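Local coordinates for iota-carrageenase (Alteromonas sp., PDB 1H80), which hydrolyses the beta-1,4 linkages within iota-carrageenan, a sulfated galactan of red algal cell walls, with inversion of anomeric configuration, at residues A[390-393]-A[397-400]; A[100-103]-A[107-110]; A[20-25]-A[50-55]. All coordinates share one frame; numbering follows the deposited sequence.

Contact 1. Residues A[390-393]-A[397-400]; sequences EQWS and QIYI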
ATOM      1  N   GLU A 390      12.761  -6.847  21.086  1.00 28.86           N
ATOM      2  CA  GLU A 390      12.021  -5.692  21.574  1.00 28.48           C
ATOM      3  C   GLU A 390      11.520  -4.873  20.390  1.00 28.33           C
ATOM      4  O   GLU A 390      10.402  -4.356  20.407  1.00 28.91           O
ATOM      5  CB  GLU A 390      12.920  -4.832  22.466  1.00 28.67           C
ATOM      6  N   GLN A 391      12.350  -4.768  19.357  1.00 27.18           N
ATOM      7  CA  GLN A 391      11.994  -4.016  18.159  1.00 26.38           C
ATOM      8  C   GLN A 391      10.960  -4.777  17.333  1.00 26.22           C
ATOM      9  O   GLN A 391       9.989  -4.194  16.853  1.00 26.47           O
ATOM     10  CB  GLN A 391      13.253  -3.730  17.338  1.00 25.63           C
ATOM     11  CG  GLN A 391      14.258  -2.876  18.103  1.00 25.18           C
ATOM     12  CD  GLN A 391      15.610  -2.784  17.427  1.00 24.90           C
ATOM     13  OE1 GLN A 391      15.968  -3.635  16.615  1.00 24.11           O
ATOM     14  NE2 GLN A 391      16.379  -1.759  17.777  1.00 25.38           N
ATOM     15  N   TRP A 392      11.170  -6.080  17.177  1.00 25.89           N
ATOM     16  CA  TRP A 392      10.238  -6.927  16.439  1.00 25.91           C
ATOM     17  C   TRP A 392      10.338  -8.348  16.985  1.00 26.58           C
ATOM     18  O   TRP A 392      11.326  -9.045  16.757  1.00 26.19           O
ATOM     19  CB  TRP A 392      10.545  -6.908  14.938  1.00 24.83           C
ATOM     20  CG  TRP A 392       9.457  -7.549  14.127  1.00 23.64           C
ATOM     21  CD1 TRP A 392       9.514  -8.740  13.468  1.00 23.65           C
ATOM     22  CD2 TRP A 392       8.128  -7.046  13.932  1.00 23.46           C
ATOM     23  NE1 TRP A 392       8.305  -9.016  12.876  1.00 23.05           N
ATOM     24  CE2 TRP A 392       7.435  -7.993  13.147  1.00 23.35           C
ATOM     25  CE3 TRP A 392       7.456  -5.890  14.352  1.00 22.96           C
ATOM     26  CZ2 TRP A 392       6.101  -7.818  12.766  1.00 23.16           C
ATOM     27  CZ3 TRP A 392       6.127  -5.716  13.973  1.00 23.39           C
ATOM     28  CH2 TRP A 392       5.465  -6.677  13.189  1.00 22.93           C
ATOM     29  N   SER A 393       9.302  -8.760  17.710  1.00 27.60           N
ATOM     30  CA  SER A 393       9.245 -10.077  18.342  1.00 29.08           C
ATOM     31  C   SER A 393       9.558 -11.267  17.444  1.00 28.74           C
ATOM     32  O   SER A 393      10.275 -12.181  17.851  1.00 29.60           O
ATOM     33  CB  SER A 393       7.873 -10.284  18.989  1.00 29.41           C
ATOM     34  OG  SER A 393       6.839 -10.253  18.021  1.00 31.63           O
ATOM     35  N   GLN A 397      11.749 -12.099  10.363  1.00 20.27           N
ATOM     36  CA  GLN A 397      10.775 -11.573   9.411  1.00 20.61           C
ATOM     37  C   GLN A 397      11.282 -10.312   8.725  1.00 20.06           C
ATOM     38  O   GLN A 397      10.835  -9.969   7.631  1.00 19.34           O
ATOM     39  CB  GLN A 397       9.453 -11.246  10.104  1.00 21.91           C
ATOM     40  CG  GLN A 397       8.748 -12.428  10.731  1.00 24.49           C
ATOM     41  CD  GLN A 397       7.283 -12.137  10.989  1.00 25.63           C
ATOM     42  OE1 GLN A 397       6.931 -11.074  11.500  1.00 26.60           O
ATOM     43  NE2 GLN A 397       6.420 -13.085  10.639  1.00 27.21           N
ATOM     44  N   ILE A 398      12.217  -9.623   9.366  1.00 18.87           N
ATOM     45  CA  ILE A 398      12.751  -8.392   8.801  1.00 18.70           C
ATOM     46  C   ILE A 398      14.210  -8.150   9.175  1.00 18.50           C
ATOM     47  O   ILE A 398      14.636  -8.422  10.297  1.00 18.51           O
ATOM     48  CB  ILE A 398      11.902  -7.170   9.261  1.00 18.99           C
ATOM     49  CG1 ILE A 398      12.459  -5.870   8.674  1.00 19.75           C
ATOM     50  CG2 ILE A 398      11.898  -7.085  10.780  1.00 19.77           C
ATOM     51  CD1 ILE A 398      12.340  -5.768   7.180  1.00 19.45           C
ATOM     52  N   TYR A 399      14.970  -7.654   8.206  1.00 17.14           N
ATOM     53  CA  TYR A 399      16.372  -7.314   8.405  1.00 16.64           C
ATOM     54  C   TYR A 399      16.563  -5.934   7.813  1.00 16.68           C
ATOM     55  O   TYR A 399      15.775  -5.502   6.969  1.00 16.77           O
ATOM     56  CB  TYR A 399      17.296  -8.286   7.668  1.00 15.77           C
ATOM     57  CG  TYR A 399      17.289  -9.680   8.229  1.00 16.37           C
ATOM     58  CD1 TYR A 399      16.252 -10.565   7.936  1.00 15.76           C
ATOM     59  CD2 TYR A 399      18.299 -10.103   9.091  1.00 16.65           C
ATOM     60  CE1 TYR A 399      16.221 -11.835   8.489  1.00 16.89           C
ATOM     61  CE2 TYR A 399      18.277 -11.371   9.654  1.00 16.82           C
ATOM     62  CZ  TYR A 399      17.237 -12.230   9.350  1.00 16.56           C
ATOM     63  OH  TYR A 399      17.197 -13.482   9.913  1.00 17.40           O
ATOM     64  N   ILE A 400      17.592  -5.232   8.267  1.00 16.69           N
ATOM     65  CA  ILE A 400      17.894  -3.917   7.731  1.00 16.56           C
ATOM     66  C   ILE A 400      19.303  -4.021   7.175  1.00 16.56           C
ATOM     67  O   ILE A 400      20.213  -4.507   7.851  1.00 16.69           O
ATOM     68  CB  ILE A 400      17.849  -2.810   8.807  1.00 17.52           C
ATOM     69  CG1 ILE A 400      16.444  -2.721   9.408  1.00 19.10           C
ATOM     70  CG2 ILE A 400      18.251  -1.473   8.191  1.00 17.06           C
ATOM     71  CD1 ILE A 400      16.288  -1.630  10.452  1.00 21.19           C
TER

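Contact 2. Residues A[100-103]-A[107-110]; sequences FEVG and IVRN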
ATOM      1  N   PHE A 100     -11.004   7.036   8.564  1.00 14.41           N
ATOM      2  CA  PHE A 100     -12.083   7.245   7.609  1.00 14.14           C
ATOM      3  C   PHE A 100     -12.445   6.005   6.808  1.00 13.99           C
ATOM      4  O   PHE A 100     -11.570   5.294   6.319  1.00 14.89           O
ATOM      5  CB  PHE A 100     -11.676   8.338   6.619  1.00 13.25           C
ATOM      6  CG  PHE A 100     -11.024   9.526   7.262  1.00 13.26           C
ATOM      7  CD1 PHE A 100     -11.732  10.329   8.144  1.00 14.07           C
ATOM      8  CD2 PHE A 100      -9.695   9.836   6.989  1.00 13.84           C
ATOM      9  CE1 PHE A 100     -11.128  11.427   8.752  1.00 14.77           C
ATOM     10  CE2 PHE A 100      -9.079  10.931   7.590  1.00 14.76           C
ATOM     11  CZ  PHE A 100      -9.798  11.728   8.474  1.00 15.05           C
ATOM     12  N   GLU A 101     -13.741   5.758   6.668  1.00 14.05           N
ATOM     13  CA  GLU A 101     -14.208   4.629   5.879  1.00 14.69           C
ATOM     14  C   GLU A 101     -15.037   5.220   4.749  1.00 14.12           C
ATOM     15  O   GLU A 101     -15.868   6.099   4.975  1.00 13.62           O
ATOM     16  CB  GLU A 101     -15.037   3.678   6.740  1.00 17.23           C
ATOM     17  CG  GLU A 101     -14.229   3.085   7.887  1.00 20.27           C
ATOM     18  CD  GLU A 101     -14.932   1.940   8.586  1.00 22.70           C
ATOM     19  OE1 GLU A 101     -16.091   2.120   9.014  0.50 22.56           O
ATOM     20  OE2 GLU A 101     -14.318   0.860   8.711  0.50 23.61           O
ATOM     21  N   VAL A 102     -14.794   4.753   3.531  1.00 12.45           N
ATOM     22  CA  VAL A 102     -15.503   5.273   2.372  1.00 13.45           C
ATOM     23  C   VAL A 102     -16.119   4.153   1.553  1.00 13.14           C
ATOM     24  O   VAL A 102     -15.433   3.489   0.776  1.00 12.70           O
ATOM     25  CB  VAL A 102     -14.547   6.077   1.463  1.00 13.44           C
ATOM     26  CG1 VAL A 102     -15.343   6.888   0.450  1.00 14.52           C
ATOM     27  CG2 VAL A 102     -13.662   6.977   2.312  1.00 14.14           C
ATOM     28  N   GLY A 103     -17.416   3.937   1.741  1.00 13.13           N
ATOM     29  CA  GLY A 103     -18.105   2.904   0.995  1.00 13.67           C
ATOM     30  C   GLY A 103     -18.002   1.533   1.627  1.00 14.59           C
ATOM     31  O   GLY A 103     -18.307   0.531   0.987  1.00 14.83           O
ATOM     32  N   ILE A 107     -22.941   3.126   0.177  1.00 18.76           N
ATOM     33  CA  ILE A 107     -22.548   3.382  -1.198  1.00 17.31           C
ATOM     34  C   ILE A 107     -22.173   4.848  -1.305  1.00 16.01           C
ATOM     35  O   ILE A 107     -22.971   5.720  -0.965  1.00 16.43           O
ATOM     36  CB  ILE A 107     -23.710   3.070  -2.157  1.00 19.03           C
ATOM     37  CG1 ILE A 107     -24.153   1.617  -1.957  1.00 20.86           C
ATOM     38  CG2 ILE A 107     -23.287   3.324  -3.592  1.00 19.58           C
ATOM     39  CD1 ILE A 107     -25.396   1.233  -2.735  1.00 21.99           C
ATOM     40  N   VAL A 108     -20.958   5.119  -1.769  1.00 13.34           N
ATOM     41  CA  VAL A 108     -20.498   6.496  -1.896  1.00 12.92           C
ATOM     42  C   VAL A 108     -20.143   6.836  -3.333  1.00 12.00           C
ATOM     43  O   VAL A 108     -19.450   6.081  -4.010  1.00 12.46           O
ATOM     44  CB  VAL A 108     -19.258   6.745  -1.017  1.00 12.20           C
ATOM     45  CG1 VAL A 108     -18.772   8.181  -1.192  1.00 12.37           C
ATOM     46  CG2 VAL A 108     -19.593   6.469   0.441  1.00 12.99           C
ATOM     47  N   ARG A 109     -20.628   7.985  -3.791  1.00 12.42           N
ATOM     48  CA  ARG A 109     -20.358   8.449  -5.143  1.00 12.41           C
ATOM     49  C   ARG A 109     -20.003   9.929  -5.077  1.00 13.16           C
ATOM     50  O   ARG A 109     -20.635  10.684  -4.339  1.00 14.37           O
ATOM     51  CB  ARG A 109     -21.593   8.262  -6.026  1.00 12.92           C
ATOM     52  CG  ARG A 109     -22.059   6.813  -6.187  1.00 13.85           C
ATOM     53  CD  ARG A 109     -21.060   5.981  -6.983  1.00 14.74           C
ATOM     54  NE  ARG A 109     -21.514   4.604  -7.199  1.00 15.13           N
ATOM     55  CZ  ARG A 109     -21.178   3.562  -6.440  1.00 15.39           C
ATOM     56  NH1 ARG A 109     -20.378   3.717  -5.392  1.00 13.86           N
ATOM     57  NH2 ARG A 109     -21.632   2.349  -6.741  1.00 16.23           N
ATOM     58  N   ASN A 110     -18.991  10.329  -5.839  1.00 12.38           N
ATOM     59  CA  ASN A 110     -18.556  11.728  -5.899  1.00 12.35           C
ATOM     60  C   ASN A 110     -18.069  12.193  -4.540  1.00 12.47           C
ATOM     61  O   ASN A 110     -18.769  12.904  -3.814  1.00 13.66           O
ATOM     62  CB  ASN A 110     -19.706  12.617  -6.363  1.00 12.74           C
ATOM     63  CG  ASN A 110     -20.426  12.046  -7.558  1.00 12.89           C
ATOM     64  OD1 ASN A 110     -19.802  11.526  -8.484  1.00 13.72           O
ATOM     65  ND2 ASN A 110     -21.750  12.140  -7.547  1.00 14.17           N
TER

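Contact 3. Residues A[20-25]-A[50-55]; sequences VNYDLV and SRKPNG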
ATOM      1  N   VAL A  20     -23.773  23.751  -0.614  1.00 13.19           N
ATOM      2  CA  VAL A  20     -23.248  24.394   0.586  1.00 13.47           C
ATOM      3  C   VAL A  20     -21.739  24.328   0.769  1.00 13.45           C
ATOM      4  O   VAL A  20     -21.047  23.542   0.127  1.00 12.70           O
ATOM      5  CB  VAL A  20     -23.872  23.781   1.863  1.00 13.89           C
ATOM      6  CG1 VAL A  20     -25.372  23.976   1.859  1.00 14.47           C
ATOM      7  CG2 VAL A  20     -23.531  22.291   1.955  1.00 14.55           C
ATOM      8  N   ASN A  21     -21.251  25.191   1.656  1.00 13.95           N
ATOM      9  CA  ASN A  21     -19.844  25.250   2.043  1.00 14.78           C
ATOM     10  C   ASN A  21     -19.910  25.430   3.562  1.00 15.23           C
ATOM     11  O   ASN A  21     -20.352  26.477   4.049  1.00 16.91           O
ATOM     12  CB  ASN A  21     -19.119  26.458   1.426  1.00 15.66           C
ATOM     13  CG  ASN A  21     -18.574  26.188   0.024  1.00 19.11           C
ATOM     14  OD1 ASN A  21     -17.752  26.957  -0.483  1.00 19.83           O
ATOM     15  ND2 ASN A  21     -19.029  25.113  -0.606  1.00 19.01           N
ATOM     16  N   TYR A  22     -19.501  24.407   4.305  1.00 13.79           N
ATOM     17  CA  TYR A  22     -19.524  24.465   5.765  1.00 14.17           C
ATOM     18  C   TYR A  22     -18.125  24.406   6.355  1.00 13.75           C
ATOM     19  O   TYR A  22     -17.182  23.964   5.702  1.00 14.50           O
ATOM     20  CB  TYR A  22     -20.321  23.297   6.354  1.00 14.38           C
ATOM     21  CG  TYR A  22     -21.798  23.284   6.057  1.00 16.53           C
ATOM     22  CD1 TYR A  22     -22.550  24.460   6.068  1.00 17.93           C
ATOM     23  CD2 TYR A  22     -22.462  22.078   5.831  1.00 16.32           C
ATOM     24  CE1 TYR A  22     -23.933  24.429   5.862  1.00 18.66           C
ATOM     25  CE2 TYR A  22     -23.836  22.038   5.630  1.00 17.73           C
ATOM     26  CZ  TYR A  22     -24.564  23.212   5.648  1.00 18.62           C
ATOM     27  OH  TYR A  22     -25.928  23.164   5.463  1.00 20.54           O
ATOM     28  N   ASP A  23     -18.007  24.855   7.600  1.00 14.30           N
ATOM     29  CA  ASP A  23     -16.746  24.835   8.328  1.00 14.45           C
ATOM     30  C   ASP A  23     -16.985  23.893   9.508  1.00 14.61           C
ATOM     31  O   ASP A  23     -17.966  24.035  10.235  1.00 15.26           O
ATOM     32  CB  ASP A  23     -16.393  26.244   8.813  1.00 14.87           C
ATOM     33  CG  ASP A  23     -15.082  26.293   9.575  1.00 16.24           C
ATOM     34  OD1 ASP A  23     -15.015  25.731  10.690  0.50 14.40           O
ATOM     35  OD2 ASP A  23     -14.115  26.897   9.057  0.50 14.77           O
ATOM     36  N   LEU A  24     -16.100  22.920   9.683  1.00 14.43           N
ATOM     37  CA  LEU A  24     -16.251  21.934  10.746  1.00 14.00           C
ATOM     38  C   LEU A  24     -16.379  22.536  12.136  1.00 15.47           C
ATOM     39  O   LEU A  24     -17.176  22.070  12.955  1.00 16.02           O
ATOM     40  CB  LEU A  24     -15.071  20.961  10.730  1.00 14.65           C
ATOM     41  CG  LEU A  24     -15.151  19.868  11.798  1.00 13.48           C
ATOM     42  CD1 LEU A  24     -16.373  18.992  11.555  1.00 14.88           C
ATOM     43  CD2 LEU A  24     -13.882  19.041  11.759  1.00 13.96           C
ATOM     44  N   VAL A  25     -15.593  23.568  12.405  1.00 15.63           N
ATOM     45  CA  VAL A  25     -15.620  24.204  13.713  1.00 16.52           C
ATOM     46  C   VAL A  25     -16.774  25.182  13.887  1.00 17.20           C
ATOM     47  O   VAL A  25     -17.559  25.073  14.829  1.00 17.24           O
ATOM     48  CB  VAL A  25     -14.296  24.945  13.989  1.00 16.36           C
ATOM     49  CG1 VAL A  25     -14.396  25.731  15.291  1.00 17.05           C
ATOM     50  CG2 VAL A  25     -13.152  23.943  14.069  1.00 16.74           C
ATOM     51  N   SER A  50     -24.204  15.600   2.731  1.00 13.33           N
ATOM     52  CA  SER A  50     -24.676  14.565   1.824  1.00 14.61           C
ATOM     53  C   SER A  50     -26.186  14.600   1.608  1.00 15.50           C
ATOM     54  O   SER A  50     -26.683  14.076   0.612  1.00 15.87           O
ATOM     55  CB  SER A  50     -24.253  13.183   2.322  1.00 14.58           C
ATOM     56  OG  SER A  50     -24.446  12.220   1.301  1.00 15.80           O
ATOM     57  N   ARG A  51     -26.913  15.212   2.539  1.00 16.53           N
ATOM     58  CA  ARG A  51     -28.364  15.323   2.411  1.00 18.80           C
ATOM     59  C   ARG A  51     -28.752  16.321   1.321  1.00 18.97           C
ATOM     60  O   ARG A  51     -29.869  16.280   0.801  1.00 19.86           O
ATOM     61  CB  ARG A  51     -28.998  15.751   3.739  1.00 20.96           C
ATOM     62  CG  ARG A  51     -29.119  14.634   4.763  1.00 24.76           C
ATOM     63  CD  ARG A  51     -30.059  15.032   5.895  1.00 27.72           C
ATOM     64  NE  ARG A  51     -29.436  15.920   6.872  1.00 30.17           N
ATOM     65  CZ  ARG A  51     -28.701  15.502   7.901  1.00 30.72           C
ATOM     66  NH1 ARG A  51     -28.494  14.207   8.090  1.00 32.06           N
ATOM     67  NH2 ARG A  51     -28.184  16.380   8.748  1.00 30.89           N
ATOM     68  N   LYS A  52     -27.832  17.218   0.977  1.00 19.15           N
ATOM     69  CA  LYS A  52     -28.096  18.215  -0.060  1.00 19.50           C
ATOM     70  C   LYS A  52     -27.972  17.565  -1.439  1.00 19.98           C
ATOM     71  O   LYS A  52     -27.014  16.842  -1.712  1.00 18.47           O
ATOM     72  CB  LYS A  52     -27.098  19.373   0.045  1.00 20.58           C
ATOM     73  CG  LYS A  52     -27.044  20.049   1.411  1.00 22.75           C
ATOM     74  CD  LYS A  52     -28.357  20.728   1.758  1.00 25.54           C
ATOM     75  CE  LYS A  52     -28.272  21.426   3.105  1.00 27.17           C
ATOM     76  NZ  LYS A  52     -29.547  22.114   3.459  1.00 30.04           N
ATOM     77  N   PRO A  53     -28.940  17.824  -2.332  1.00 20.84           N
ATOM     78  CA  PRO A  53     -28.937  17.262  -3.687  1.00 21.17           C
ATOM     79  C   PRO A  53     -27.613  17.401  -4.439  1.00 21.27           C
ATOM     80  O   PRO A  53     -27.148  16.449  -5.071  1.00 21.99           O
ATOM     81  CB  PRO A  53     -30.069  18.023  -4.369  1.00 21.61           C
ATOM     82  CG  PRO A  53     -31.043  18.208  -3.255  1.00 22.18           C
ATOM     83  CD  PRO A  53     -30.143  18.646  -2.114  1.00 21.73           C
ATOM     84  N   ASN A  54     -27.007  18.582  -4.366  1.00 19.70           N
ATOM     85  CA  ASN A  54     -25.749  18.833  -5.061  1.00 19.10           C
ATOM     86  C   ASN A  54     -24.547  18.806  -4.119  1.00 17.34           C
ATOM     87  O   ASN A  54     -23.448  19.231  -4.484  1.00 17.84           O
ATOM     88  CB  ASN A  54     -25.822  20.176  -5.787  1.00 20.67           C
ATOM     89  CG  ASN A  54     -26.971  20.235  -6.779  1.00 23.50           C
ATOM     90  OD1 ASN A  54     -26.946  19.568  -7.811  1.00 25.81           O
ATOM     91  ND2 ASN A  54     -27.993  21.025  -6.462  1.00 24.74           N
ATOM     92  N   GLY A  55     -24.766  18.308  -2.904  1.00 15.73           N
ATOM     93  CA  GLY A  55     -23.691  18.206  -1.934  1.00 14.28           C
ATOM     94  C   GLY A  55     -23.002  19.500  -1.564  1.00 13.58           C
ATOM     95  O   GLY A  55     -23.599  20.576  -1.592  1.00 13.75           O
TER

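Contact 1. Residues A[390-393]-A[397-400]
Trp392 lays the pyrrole side of its indole against Gln397 and Ile398, closing a short loop that leads into strand 399-401. This strand pairs antiparallel with strand 364-366 in a two-stranded sheet, an addition to the right-handed parallel beta-helix that gives the enzyme its fold. The tight part is small and centred on the indole. Trp392 CG stands anti to the backbone N (chi1 -169°), a torsion that carries the ring across the loop toward Gln397. On the way Ile398 CG2 lies 4.0 Å from Trp392 CD1, approaching the ring obliquely, whereas the end of the Ile398 side chain leads away from the loop, and the residue also packs on Phe189 and on Trp462 of helix 459-463. Phe189 also meets the Trp392 ring edge-to-face and Leu188 touches the same indole; this is the more enclosed side, with Ile398 buried.

The other side faces solvent: Gln397 is exposed and is held by one bond at the indole edge. Its chain, extended beyond CG, runs out past that edge at roughly a right angle to the Trp392 side chain. The aliphatic part stays close to the ring, with Gln397 CB 3.7 Å from Trp392 NE1. At its end the amide lies nearly coplanar with the indole, the planes 23° apart, and the carbonyl rather than the amide nitrogen is turned to the ring. A phenylalanine in place of Trp392 would probably leave Gln397 OE1 without its N-H donor and the glutamine side chain freer to swing into solvent, while Ile398 CG2 would lose part of its apolar cover. The one hydrogen bond between the segments joins Trp392 and Gln397: Trp392 NE1 donates in its ring plane to an in-plane lone pair of Gln397 OE1, at 2.8 Å and with an N-H...O angle of 154°.

Contact 2. Residues A[100-103]-A[107-110]
Val102 and Val108 meet through their CG1 methyls, 4.0 Å apart, the two side chains crossing at about a right angle. In Val108 the CG1 methyl is anti to the backbone N (chi1 179°), which leaves CG2 to face segment 100-103: Val108 CG2 rests 3.6 Å from Gly103 N. This second contact is van der Waals packing of a methyl on backbone. The backbone angles of Gly103 (phi 85°, psi 14°) by themselves call for glycine, since a CB would be jammed against Val102 O. The bend at Gly103 takes the chain out of strand 97-102 and on to strand 108-109, two strands of the parallel beta-helix that each pair with strand 132-141 of the next coil. Val102 also packs on Phe135, Leu137 and Val140 of that strand; both valines are buried.

Polar interactions lie to the side of this pair. Arg109 folds back so that NH1 donates to Val108 O at 2.9 Å, from above the carbonyl plane, while Ile107 CG2 lies over one face of the guanidinium, toward its rim. The same NH1 forms a salt bridge with Asp139, and Glu101 is paired with Arg98.

Contact 3. Residues A[20-25]-A[50-55]
Val20 and Tyr22, on one strand, both reach the CE methylene of Lys52, and the backbone of Val20 meets Gly55. The lysine takes a hooked shape: its CG lies beside the backbone N, the chain bends at chi2 (-64°), and from there CD, CE and NZ run straight. The bend brings Lys52 CE within 4.1 Å of Val20 CG1 and 3.8 Å of Tyr22 OH, and the lysine crosses both side chains at about a right angle. The touching is thus done by the CE methylene, the last carbon of the chain, and not by NZ.

Val20 divides its two methyls. CG1 points to the lysine, and CG2 of Val20 sits over one face of the Tyr22 ring toward its rim, 3.7 Å above the plane, and approaches Gly55 O. Tyr22 CG lies anti to its carbonyl carbon, which lets the ring lean back along the strand over this methyl and carry OH to the lysine. On the same strand, Asn21 ND2 turns back to donate to Val20 O at 2.7 Å.

The backbone link is weak: Val20 N donates to Gly55 O at 3.3 Å. Gly55 ends a type I beta turn begun at Lys52 and closed by Gly55 N to Lys52 O at 2.9 Å; its positive phi (59°) suits a glycine.

Further along, Asp23 is the N-cap of the short helix 24-28, its OD1 accepting a weak bond from Val25 N and another hydrogen bond from Asp26 N. The turn at 52-55 joins the end of helix 39-50 to strand 56-60, and strand 20-23 runs parallel to that strand at the N-terminal end of the beta-helix, Val20 and Tyr22 bonding to Thr57 and Tyr22 also to Leu59.

Overall arrangement
Contacts 2 and 3 reach the same run of parallel beta-helix strands near the N-terminal end, their centres about 15 Å apart without touching. Contact 1 lies on the opposite side of the chain's centre, about 36 Å from contact 2 and 46 Å from contact 3 between centres, in a loop and two-stranded sheet outside those strands. Burial and chemistry change together. Contact 2 is fully buried and made by van der Waals packing alone, methyl on methyl and methyl on backbone. The other two are partly buried and add one hydrogen bond each: between side chains in contact 1, between backbones and weak in contact 3, where the apolar touch is between a valine methyl and a lysine methylene.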